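Local atomic coordinates of putative secreted cellulose-binding protein (Streptomyces coelicolor, PDB entry 4OY6), a protein that probably binds cellulose and cleaves it oxidatively as a copper-dependent lytic polysaccharide monooxygenase of family AA10. Residues A8-G13 / G87-T92; A26-D29 / C34-A37; G141-G144 / N148-I151; Y165-A170 / T176-S181. One frame throughout, in Å; residues are numbered along the deposited sequence.

How the interactions relate
Interaction 4 is the buried hairpin pair of the core, and it backs the copper site: the nearest side-chain atom of Tyr177 is about 3 Å from the copper ion. Interaction 3 lies beside it, where Tyr149 CE2 packs 3.8 Å from Trp168 CZ2; Tyr149 itself is about 8 Å from the copper, nearest side-chain atom. Interaction 1 adjoins the other end of the hairpin, and Arg10 N probably bonds to Cys180 O at 2.9 Å. Interaction 2 is nested in the chain loop that interaction 1 closes. Its Gln36 NE2 lies 3.7 Å from Trp89 CZ2. Interactions 2 and 3 lie farthest apart, with centres about 33 Å from each other.

Interaction 1. Residues A8-G13 / G87-T92; sequences ASRNYG and GPWQTT
Trp89 is the first residue of 87-92 to meet 8-13, and it meets Arg10. Its indole and the guanidinium lie flat on each other, with planes 6° apart. Arg10 CZ is 3.5 Å from the centroid of the Trp89 five-membered ring, over the face. This is a cation-pi stack. The six-membered ring takes the aliphatic part: Arg10 CD is 3.6 Å from its centroid, a CH-pi contact. Arg10 CB lies nearer the far rim, 3.9 Å from Trp89 CZ3. The Arg10 chain is extended from CG to NE (chi3 173°), which carries it across the indole from one ring to the other. Arg10 NH1 and Trp89 NE1 are 3.4 Å apart, but both are donors and do not bond each other. NH1 is held by Leu83 O and NE1 by Ala85 O, while Arg10 NE forms a salt bridge with Asp182. These bonds help fix the turn of both flat groups.

Thr92 returns to the first segment through water. One water accepts from Ala8 N at 2.9 Å and donates to Thr92 OG1. The second donates to Ala8 O at 2.7 Å and accepts from Thr92 OG1 at 2.6 Å. The hydroxyl therefore both gives and takes.

On the facing side, Ser9 OG accepts from Tyr12 N at 3.2 Å, an N-cap of helix 10-18. A stacked arginine and tryptophan thus join the first turn of this helix to the chain entering strand 92-93, closing a long insertion of loops and short helices, probably the L2 region of AA10 enzymes.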
loop_
_atom_site.group_PDB
_atom_site.type_symbol
_atom_site.label_atom_id
_atom_site.label_comp_id
_atom_site.label_asym_id
_atom_site.label_seq_id
_atom_site.Cartn_x
_atom_site.Cartn_y
_atom_site.Cartn_z
ATOM N N ALA A 8 7.887 0.660 -2.178
ATOM C CA ALA A 8 6.810 0.732 -3.151
ATOM C C ALA A 8 5.569 -0.014 -2.703
ATOM O O ALA A 8 5.656 -1.165 -2.227
ATOM C CB ALA A 8 7.266 0.171 -4.472
ATOM N N SER A 9 4.410 0.602 -2.910
ATOM C CA SER A 9 3.136 -0.078 -2.711
ATOM C C SER A 9 2.975 -1.220 -3.716
ATOM O O SER A 9 3.732 -1.349 -4.672
ATOM C CB SER A 9 1.991 0.914 -2.864
ATOM O OG SER A 9 1.944 1.399 -4.202
ATOM N N ARG A 10 1.978 -2.053 -3.505
ATOM C CA ARG A 10 1.823 -3.232 -4.352
ATOM C C ARG A 10 1.673 -2.856 -5.827
ATOM O O ARG A 10 2.328 -3.395 -6.711
ATOM C CB ARG A 10 0.666 -4.116 -3.893
ATOM C CG ARG A 10 0.993 -4.896 -2.629
ATOM C CD ARG A 10 -0.088 -5.871 -2.208
ATOM N NE ARG A 10 0.409 -6.665 -1.108
ATOM C CZ ARG A 10 -0.287 -7.559 -0.422
ATOM N NH1 ARG A 10 -1.552 -7.780 -0.695
ATOM N NH2 ARG A 10 0.315 -8.224 0.557
ATOM N N ASN A 11 0.756 -1.936 -6.103
ATOM C CA ASN A 11 0.479 -1.579 -7.487
ATOM C C ASN A 11 1.530 -0.641 -8.050
ATOM O O ASN A 11 1.900 -0.772 -9.225
ATOM C CB ASN A 11 -0.955 -1.087 -7.703
ATOM C CG ASN A 11 -1.275 0.229 -7.040
ATOM O OD1 ASN A 11 -0.825 0.530 -5.945
ATOM N ND2 ASN A 11 -2.106 0.977 -7.684
ATOM N N TYR A 12 2.042 0.306 -7.261
ATOM C CA TYR A 12 3.149 1.126 -7.763
ATOM C C TYR A 12 4.357 0.260 -8.098
ATOM O O TYR A 12 4.999 0.475 -9.136
ATOM C CB TYR A 12 3.517 2.247 -6.783
ATOM C CG TYR A 12 4.580 3.149 -7.320
ATOM C CD1 TYR A 12 4.258 4.160 -8.214
ATOM C CD2 TYR A 12 5.914 2.969 -6.980
ATOM C CE1 TYR A 12 5.218 4.980 -8.725
ATOM C CE2 TYR A 12 6.904 3.770 -7.520
ATOM C CZ TYR A 12 6.532 4.787 -8.392
ATOM O OH TYR A 12 7.454 5.645 -8.954
ATOM N N GLY A 13 4.667 -0.706 -7.240
ATOM C CA GLY A 13 5.784 -1.599 -7.495
ATOM C C GLY A 13 5.590 -2.432 -8.752
ATOM O O GLY A 13 6.516 -2.559 -9.543
ATOM N N GLY A 87 -0.342 -14.314 -1.450
ATOM C CA GLY A 87 0.749 -15.002 -2.103
ATOM C C GLY A 87 2.036 -14.248 -1.925
ATOM O O GLY A 87 2.085 -13.268 -1.166
ATOM N N PRO A 88 3.084 -14.694 -2.617
ATOM C CA PRO A 88 4.433 -14.175 -2.402
ATOM C C PRO A 88 4.701 -12.854 -3.144
ATOM O O PRO A 88 5.489 -12.793 -4.091
ATOM C CB PRO A 88 5.307 -15.319 -2.921
ATOM C CG PRO A 88 4.500 -15.891 -4.042
ATOM C CD PRO A 88 3.088 -15.883 -3.510
ATOM N N TRP A 89 4.028 -11.796 -2.697
ATOM C CA TRP A 89 4.235 -10.460 -3.235
ATOM C C TRP A 89 5.708 -10.101 -3.078
ATOM O O TRP A 89 6.332 -10.380 -2.055
ATOM C CB TRP A 89 3.376 -9.447 -2.485
ATOM C CG TRP A 89 1.914 -9.569 -2.807
ATOM C CD1 TRP A 89 0.981 -10.301 -2.154
ATOM C CD2 TRP A 89 1.231 -8.886 -3.854
ATOM N NE1 TRP A 89 -0.240 -10.155 -2.741
ATOM C CE2 TRP A 89 -0.118 -9.298 -3.810
ATOM C CE3 TRP A 89 1.632 -7.997 -4.838
ATOM C CZ2 TRP A 89 -1.054 -8.827 -4.712
ATOM C CZ3 TRP A 89 0.698 -7.566 -5.750
ATOM C CH2 TRP A 89 -0.613 -7.977 -5.682
ATOM N N GLN A 90 6.272 -9.442 -4.077
ATOM C CA GLN A 90 7.673 -9.027 -3.996
ATOM C C GLN A 90 7.887 -7.993 -2.901
ATOM O O GLN A 90 7.173 -6.989 -2.868
ATOM C CB GLN A 90 8.084 -8.453 -5.351
ATOM C CG GLN A 90 9.470 -7.878 -5.423
ATOM C CD GLN A 90 10.516 -8.914 -5.236
ATOM O OE1 GLN A 90 10.526 -9.942 -5.902
ATOM N NE2 GLN A 90 11.395 -8.676 -4.305
ATOM N N THR A 91 8.853 -8.223 -2.025
ATOM C CA THR A 91 9.151 -7.273 -0.955
ATOM C C THR A 91 10.265 -6.305 -1.353
ATOM O O THR A 91 11.033 -6.542 -2.293
ATOM C CB THR A 91 9.544 -8.020 0.322
ATOM O OG1 THR A 91 10.643 -8.900 0.063
ATOM C CG2 THR A 91 8.398 -8.809 0.880
ATOM N N THR A 92 10.320 -5.200 -0.618
ATOM C CA THR A 92 11.447 -4.286 -0.574
ATOM C C THR A 92 12.153 -4.489 0.766
ATOM O O THR A 92 11.493 -4.504 1.805
ATOM C CB THR A 92 10.941 -2.811 -0.648
ATOM O OG1 THR A 92 10.222 -2.612 -1.869
ATOM C CG2 THR A 92 12.089 -1.829 -0.597
HETATM O O HOH W 1 10.551 0.076 -3.136
HETATM O O HOH W 2 7.698 -2.605 -1.162
#

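Interaction 2. Residues A26-D29 / C34-A37; sequences AMAD and CWQA. With ZN (zinc ion), chain F.
Met27 reaches from helix 27-30 to the backbone and ring edge of Trp35 on helix 32-40. Its CB starts the contact, 3.7 Å from Trp35 CE3. CG is anti to the backbone N (chi1 -164°), which directs the chain toward the second helix. CG itself is 4.2 Å from Trp35 N. SD makes the closest approach of the side chain. It lies 3.6 Å from Trp35 N and 4.0 Å from Cys34 CB, so it touches both the backbone and the neighbouring cysteine. It also lies in the plane of the indole, at its edge, 5.1 Å from the centroid of the Trp35 six-membered ring. The last torsion of Met27 bends the chain (chi3 -46°), and the methyl Met27 CE ends 3.8 Å from Trp35 CE3. Trp18 of helix 10-18 also touches Met27.

The face of the indole has a different partner. Ala28 CB sits above the Trp35 five-membered ring, 3.8 Å from its centroid and 16° off the normal. This is a CH-pi contact. The two neighbours of 26-29 therefore take an edge and a face of one ring. No hydrogen bond crosses between the segments; the contact is apolar packing.

Asp29 points away from it, and its OD1 binds a zinc ion at 1.9 Å; one further atom, outside the two segments, completes the ligands modelled. Cys34 is tied to Cys14 by a disulfide, which links helix 32-40 to helix 10-18.

Two consecutive short helices, one residue apart in the chain, are thus packed through a Met-aromatic contact at the sulfur and a CH-pi contact at the ring face.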
loop_
_atom_site.group_PDB
_atom_site.type_symbol
_atom_site.label_atom_id
_atom_site.label_comp_id
_atom_site.label_asym_id
_atom_site.label_seq_id
_atom_site.Cartn_x
_atom_site.Cartn_y
_atom_site.Cartn_z
ATOM N N ALA A 26 8.351 -13.811 -18.648
ATOM C CA ALA A 26 8.995 -14.276 -17.408
ATOM C C ALA A 26 8.269 -13.798 -16.139
ATOM O O ALA A 26 8.601 -14.247 -15.055
ATOM C CB ALA A 26 10.435 -13.797 -17.374
ATOM N N MET A 27 7.306 -12.881 -16.261
ATOM C CA MET A 27 6.668 -12.315 -15.080
ATOM C C MET A 27 5.922 -13.350 -14.245
ATOM O O MET A 27 5.956 -13.288 -13.020
ATOM C CB MET A 27 5.719 -11.171 -15.442
ATOM C CG MET A 27 5.355 -10.328 -14.224
ATOM S SD MET A 27 3.979 -9.220 -14.451
ATOM C CE MET A 27 4.353 -8.467 -16.016
ATOM N N ALA A 28 5.230 -14.282 -14.870
ATOM C CA ALA A 28 4.479 -15.267 -14.125
ATOM C C ALA A 28 5.408 -16.021 -13.161
ATOM O O ALA A 28 5.069 -16.293 -12.015
ATOM C CB ALA A 28 3.806 -16.239 -15.081
ATOM N N ASP A 29 6.600 -16.359 -13.636
ATOM C CA ASP A 29 7.562 -17.088 -12.839
ATOM C C ASP A 29 8.235 -16.188 -11.795
ATOM O O ASP A 29 8.316 -16.523 -10.619
ATOM C CB ASP A 29 8.618 -17.711 -13.767
ATOM C CG ASP A 29 9.553 -18.633 -13.035
ATOM O OD1 ASP A 29 9.157 -19.161 -11.984
ATOM O OD2 ASP A 29 10.669 -18.850 -13.521
ATOM N N CYS A 34 2.394 -9.890 -9.254
ATOM C CA CYS A 34 2.215 -8.851 -10.260
ATOM C C CYS A 34 1.549 -9.412 -11.501
ATOM O O CYS A 34 0.693 -8.751 -12.078
ATOM C CB CYS A 34 3.509 -8.142 -10.596
ATOM S SG CYS A 34 4.099 -6.996 -9.329
ATOM N N TRP A 35 1.923 -10.619 -11.906
ATOM C CA TRP A 35 1.307 -11.224 -13.080
ATOM C C TRP A 35 -0.204 -11.340 -12.919
ATOM O O TRP A 35 -0.946 -10.929 -13.798
ATOM C CB TRP A 35 1.951 -12.570 -13.391
ATOM C CG TRP A 35 1.430 -13.212 -14.659
ATOM C CD1 TRP A 35 0.670 -14.299 -14.733
ATOM C CD2 TRP A 35 1.578 -12.728 -16.011
ATOM N NE1 TRP A 35 0.366 -14.581 -16.035
ATOM C CE2 TRP A 35 0.898 -13.618 -16.839
ATOM C CE3 TRP A 35 2.182 -11.587 -16.590
ATOM C CZ2 TRP A 35 0.824 -13.453 -18.244
ATOM C CZ3 TRP A 35 2.134 -11.427 -17.983
ATOM C CH2 TRP A 35 1.452 -12.350 -18.784
ATOM N N GLN A 36 -0.666 -11.840 -11.788
ATOM C CA GLN A 36 -2.108 -12.017 -11.624
ATOM C C GLN A 36 -2.813 -10.667 -11.573
ATOM O O GLN A 36 -3.944 -10.554 -12.026
ATOM C CB GLN A 36 -2.447 -12.902 -10.423
ATOM C CG GLN A 36 -2.057 -12.373 -9.053
ATOM C CD GLN A 36 -3.059 -11.410 -8.411
ATOM O OE1 GLN A 36 -4.275 -11.625 -8.482
ATOM N NE2 GLN A 36 -2.568 -10.394 -7.727
ATOM N N ALA A 37 -2.149 -9.636 -11.041
ATOM C CA ALA A 37 -2.732 -8.288 -11.012
ATOM C C ALA A 37 -2.854 -7.723 -12.433
ATOM O O ALA A 37 -3.899 -7.224 -12.827
ATOM C CB ALA A 37 -1.906 -7.382 -10.124
HETATM ZN ZN ZN F . 9.862 -20.335 -10.652
#

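Interaction 3. Residues G141-G144 / N148-I151; sequences GSYG and NYEI. With NA (sodium ion), chain L.
Tyr143 belongs to the loop between strand 134-139 and strand 148-154, and it folds back onto Tyr149 and Glu150 at the start of the second strand. Its hydroxyl donates to Glu150 O at 2.7 Å. The bond meets the carbonyl at 131°, and the donor is tilted 35° from the carbonyl plane. Tyr143 CE2 is also close, 3.3 Å from Glu150 O, so that oxygen lies at the ring edge. CG of Tyr143 is anti to the carbonyl carbon (chi1 -78°), which slants the ring toward the strand and brings its hydroxyl to this oxygen.

The Tyr143 and Tyr149 side chains pass one another heading opposite ways. Tyr143 CD2 is 4.0 Å from Tyr149 CD1. Further out, Gly144 O lies in the plane of the Tyr149 ring, 3.5 Å from CE1. Ile151 CG1 packs 3.7 Å from Tyr143 OH.

Strand 148-154 is an outermost strand of the three-stranded antiparallel sheet of the LPMO beta-sandwich. The loop covers it here, while its other neighbour is strand 97-104. The Tyr149 hydroxyl turns to Asp104 and to Gly109 N, in the neighbourhood of the copper ligand His108. Phe113 meets the Tyr143 ring edge-to-face.

Asn148 takes no part in this packing. Its OD1 binds the modelled sodium ion at 1.9 Å, together with His103 ND1 and a water. That distance is short for sodium, and zinc has been seen bound by Asn148 and His103.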
loop_
_atom_site.group_PDB
_atom_site.type_symbol
_atom_site.label_atom_id
_atom_site.label_comp_id
_atom_site.label_asym_id
_atom_site.label_seq_id
_atom_site.Cartn_x
_atom_site.Cartn_y
_atom_site.Cartn_z
ATOM N N GLY A 141 0.980 14.210 12.524
ATOM C CA GLY A 141 0.153 15.401 12.331
ATOM C C GLY A 141 0.053 15.765 10.863
ATOM O O GLY A 141 0.344 14.973 9.959
ATOM N N SER A 142 -0.335 17.002 10.624
ATOM C CA SER A 142 -0.589 17.450 9.282
ATOM C C SER A 142 0.715 17.748 8.533
ATOM O O SER A 142 1.735 18.081 9.117
ATOM C CB SER A 142 -1.526 18.668 9.332
ATOM O OG SER A 142 -0.881 19.774 9.893
ATOM N N TYR A 143 0.645 17.594 7.219
ATOM C CA TYR A 143 1.700 17.964 6.298
ATOM C C TYR A 143 1.116 19.001 5.337
ATOM O O TYR A 143 0.029 18.796 4.785
ATOM C CB TYR A 143 2.167 16.765 5.466
ATOM C CG TYR A 143 3.085 15.781 6.151
ATOM C CD1 TYR A 143 2.687 15.089 7.280
ATOM C CD2 TYR A 143 4.340 15.523 5.641
ATOM C CE1 TYR A 143 3.522 14.169 7.885
ATOM C CE2 TYR A 143 5.176 14.592 6.221
ATOM C CZ TYR A 143 4.767 13.930 7.368
ATOM O OH TYR A 143 5.567 12.978 7.964
ATOM N N GLY A 144 1.859 20.070 5.084
ATOM C CA GLY A 144 1.477 21.057 4.082
ATOM C C GLY A 144 1.553 20.505 2.668
ATOM O O GLY A 144 2.150 19.462 2.424
ATOM N N ASN A 148 5.936 15.592 -2.450
ATOM C CA ASN A 148 6.405 14.415 -1.748
ATOM C C ASN A 148 6.180 14.593 -0.251
ATOM O O ASN A 148 6.348 15.690 0.266
ATOM C CB ASN A 148 7.888 14.174 -2.056
ATOM C CG ASN A 148 8.128 13.948 -3.528
ATOM O OD1 ASN A 148 7.908 12.843 -4.046
ATOM N ND2 ASN A 148 8.540 15.001 -4.234
ATOM N N TYR A 149 5.831 13.502 0.419
ATOM C CA TYR A 149 5.730 13.460 1.883
ATOM C C TYR A 149 6.614 12.327 2.380
ATOM O O TYR A 149 6.600 11.232 1.801
ATOM C CB TYR A 149 4.277 13.224 2.356
ATOM C CG TYR A 149 3.259 14.076 1.634
ATOM C CD1 TYR A 149 3.207 15.449 1.820
ATOM C CD2 TYR A 149 2.372 13.516 0.744
ATOM C CE1 TYR A 149 2.301 16.225 1.113
ATOM C CE2 TYR A 149 1.453 14.277 0.059
ATOM C CZ TYR A 149 1.427 15.639 0.228
ATOM O OH TYR A 149 0.535 16.418 -0.484
ATOM N N GLU A 150 7.339 12.561 3.462
ATOM C CA GLU A 150 8.148 11.538 4.093
ATOM C C GLU A 150 7.728 11.334 5.547
ATOM O O GLU A 150 7.577 12.319 6.306
ATOM C CB GLU A 150 9.635 11.907 4.043
ATOM C CG GLU A 150 10.197 11.903 2.641
ATOM C CD GLU A 150 11.703 12.001 2.566
ATOM O OE1 GLU A 150 12.380 12.109 3.601
ATOM O OE2 GLU A 150 12.218 11.954 1.437
ATOM N N ILE A 151 7.506 10.079 5.909
ATOM C CA ILE A 151 7.164 9.698 7.270
ATOM C C ILE A 151 8.307 8.840 7.814
ATOM O O ILE A 151 8.516 7.729 7.336
ATOM C CB ILE A 151 5.869 8.881 7.377
ATOM C CG1 ILE A 151 4.700 9.585 6.692
ATOM C CG2 ILE A 151 5.554 8.613 8.843
ATOM C CD1 ILE A 151 3.880 8.698 5.822
HETATM NA NA NA L . 8.162 12.303 -5.896
HETATM O O HOH W 3 8.929 10.397 -5.795
#

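Interaction 4. Residues Y165-A170 / T176-S181; sequences YTIWQA and TYFLCS
Trp168 has CG anti to the backbone N (chi1 167°), while Tyr177 has CG anti to the carbonyl carbon (chi1 -58°). These torsions set the two side chains alongside each other, running in one direction. Their rings form an offset stack: the Trp168 six-membered ring and the Tyr177 ring have centroids 4.2 Å apart and planes at 20°. Trp168 CE3 and Tyr177 CD1 are 3.4 Å apart.

The antiparallel ladder that carries them is regular. Trp168 and Tyr177 form a hydrogen-bonded pair, as do Thr166 and Leu179, where Leu179 N to Thr166 O is 2.8 Å. One water links Thr166 OG1, Leu179 O and Ser181 OG.

The other face carries Tyr165, Ile167, Gln169, Thr176, Phe178 and Cys180. Thr176 OG1 donates to Gln169 OE1 at 2.7 Å. Ile167 CG2 and Thr176 CG2 are tight at 3.4 Å. Tyr165 CD1 is 3.5 Å from Cys180 SG, itself in a disulfide with Cys70. The Tyr165 hydroxyl bonds to Leu69 O.

Trp168, held by its NE1 to Gly109 O, backs the Tyr177 ring. Tyr177 lies next to the copper and meets His1 edge-to-face, so the stack probably helps fix its position at the metal.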
loop_
_atom_site.group_PDB
_atom_site.type_symbol
_atom_site.label_atom_id
_atom_site.label_comp_id
_atom_site.label_asym_id
_atom_site.label_seq_id
_atom_site.Cartn_x
_atom_site.Cartn_y
_atom_site.Cartn_z
ATOM N N TYR A 165 1.062 -0.845 6.067
ATOM C CA TYR A 165 -0.197 -0.275 5.612
ATOM C C TYR A 165 -0.191 1.202 5.973
ATOM O O TYR A 165 -0.201 1.557 7.143
ATOM C CB TYR A 165 -1.375 -0.979 6.252
ATOM C CG TYR A 165 -2.730 -0.742 5.621
ATOM C CD1 TYR A 165 -2.931 -0.917 4.259
ATOM C CD2 TYR A 165 -3.867 -0.453 6.388
ATOM C CE1 TYR A 165 -4.193 -0.820 3.687
ATOM C CE2 TYR A 165 -5.121 -0.355 5.832
ATOM C CZ TYR A 165 -5.277 -0.551 4.471
ATOM O OH TYR A 165 -6.553 -0.499 3.959
ATOM N N THR A 166 -0.152 2.039 4.942
ATOM C CA THR A 166 -0.117 3.468 5.099
ATOM C C THR A 166 -1.452 4.053 4.671
ATOM O O THR A 166 -1.937 3.783 3.577
ATOM C CB THR A 166 1.004 4.090 4.230
ATOM O OG1 THR A 166 2.272 3.573 4.622
ATOM C CG2 THR A 166 1.017 5.592 4.340
ATOM N N ILE A 167 -2.041 4.825 5.576
ATOM C CA ILE A 167 -3.305 5.511 5.326
ATOM C C ILE A 167 -3.025 7.007 5.271
ATOM O O ILE A 167 -2.554 7.588 6.242
ATOM C CB ILE A 167 -4.358 5.173 6.400
ATOM C CG1 ILE A 167 -4.548 3.652 6.495
ATOM C CG2 ILE A 167 -5.665 5.875 6.084
ATOM C CD1 ILE A 167 -5.562 3.183 7.498
ATOM N N TRP A 168 -3.302 7.601 4.115
ATOM C CA TRP A 168 -3.096 9.023 3.854
ATOM C C TRP A 168 -4.453 9.699 3.822
ATOM O O TRP A 168 -5.240 9.450 2.912
ATOM C CB TRP A 168 -2.372 9.208 2.527
ATOM C CG TRP A 168 -2.324 10.588 1.942
ATOM C CD1 TRP A 168 -2.435 11.791 2.580
ATOM C CD2 TRP A 168 -2.132 10.878 0.559
ATOM N NE1 TRP A 168 -2.339 12.809 1.659
ATOM C CE2 TRP A 168 -2.145 12.273 0.413
ATOM C CE3 TRP A 168 -1.966 10.074 -0.582
ATOM C CZ2 TRP A 168 -2.009 12.886 -0.836
ATOM C CZ3 TRP A 168 -1.821 10.672 -1.801
ATOM C CH2 TRP A 168 -1.862 12.067 -1.927
ATOM N N GLN A 169 -4.725 10.550 4.802
ATOM C CA GLN A 169 -5.928 11.367 4.800
ATOM C C GLN A 169 -5.561 12.701 4.149
ATOM O O GLN A 169 -4.804 13.481 4.731
ATOM C CB GLN A 169 -6.451 11.588 6.223
ATOM C CG GLN A 169 -7.699 12.444 6.283
ATOM C CD GLN A 169 -8.898 11.758 5.704
ATOM O OE1 GLN A 169 -9.022 10.529 5.729
ATOM N NE2 GLN A 169 -9.842 12.568 5.224
ATOM N N ALA A 170 -6.039 12.926 2.930
ATOM C CA ALA A 170 -5.675 14.132 2.198
ATOM C C ALA A 170 -6.396 15.340 2.786
ATOM O O ALA A 170 -7.448 15.192 3.406
ATOM C CB ALA A 170 -5.995 13.962 0.733
ATOM N N THR A 176 -9.186 9.535 1.199
ATOM C CA THR A 176 -8.221 8.724 1.928
ATOM C C THR A 176 -7.642 7.678 0.978
ATOM O O THR A 176 -8.376 7.035 0.228
ATOM C CB THR A 176 -8.899 7.983 3.090
ATOM O OG1 THR A 176 -9.808 8.854 3.777
ATOM C CG2 THR A 176 -7.859 7.413 4.058
ATOM N N TYR A 177 -6.320 7.505 1.033
ATOM C CA TYR A 177 -5.588 6.525 0.238
ATOM C C TYR A 177 -5.095 5.413 1.148
ATOM O O TYR A 177 -4.644 5.688 2.250
ATOM C CB TYR A 177 -4.422 7.188 -0.499
ATOM C CG TYR A 177 -4.830 8.316 -1.410
ATOM C CD1 TYR A 177 -5.271 9.537 -0.905
ATOM C CD2 TYR A 177 -4.779 8.175 -2.784
ATOM C CE1 TYR A 177 -5.645 10.567 -1.754
ATOM C CE2 TYR A 177 -5.172 9.208 -3.648
ATOM C CZ TYR A 177 -5.621 10.399 -3.110
ATOM O OH TYR A 177 -6.024 11.410 -3.956
ATOM N N PHE A 178 -5.168 4.177 0.656
ATOM C CA PHE A 178 -4.890 2.978 1.460
ATOM C C PHE A 178 -3.812 2.166 0.753
ATOM O O PHE A 178 -4.082 1.535 -0.265
ATOM C CB PHE A 178 -6.156 2.121 1.628
ATOM C CG PHE A 178 -7.286 2.862 2.305
ATOM C CD1 PHE A 178 -8.204 3.595 1.578
ATOM C CD2 PHE A 178 -7.436 2.809 3.678
ATOM C CE1 PHE A 178 -9.225 4.274 2.224
ATOM C CE2 PHE A 178 -8.449 3.488 4.325
ATOM C CZ PHE A 178 -9.347 4.216 3.594
ATOM N N LEU A 179 -2.595 2.237 1.276
ATOM C CA LEU A 179 -1.423 1.742 0.535
ATOM C C LEU A 179 -0.717 0.599 1.281
ATOM O O LEU A 179 -0.085 0.808 2.332
ATOM C CB LEU A 179 -0.414 2.859 0.309
ATOM C CG LEU A 179 -0.783 4.079 -0.512
ATOM C CD1 LEU A 179 -1.740 3.871 -1.677
ATOM C CD2 LEU A 179 -1.226 5.226 0.333
ATOM N N CYS A 180 -0.807 -0.605 0.723
ATOM C CA CYS A 180 -0.038 -1.761 1.194
ATOM C C CYS A 180 1.325 -1.788 0.529
ATOM O O CYS A 180 1.383 -1.768 -0.705
ATOM C CB CYS A 180 -0.721 -3.076 0.846
ATOM S SG CYS A 180 -2.160 -3.394 1.860
ATOM N N SER A 181 2.390 -1.912 1.326
ATOM C CA SER A 181 3.752 -2.122 0.812
ATOM C C SER A 181 4.344 -3.358 1.447
ATOM O O SER A 181 4.458 -3.427 2.678
ATOM C CB SER A 181 4.649 -0.946 1.161
ATOM O OG SER A 181 4.184 0.271 0.597
HETATM O O HOH W 4 2.661 1.526 2.666
#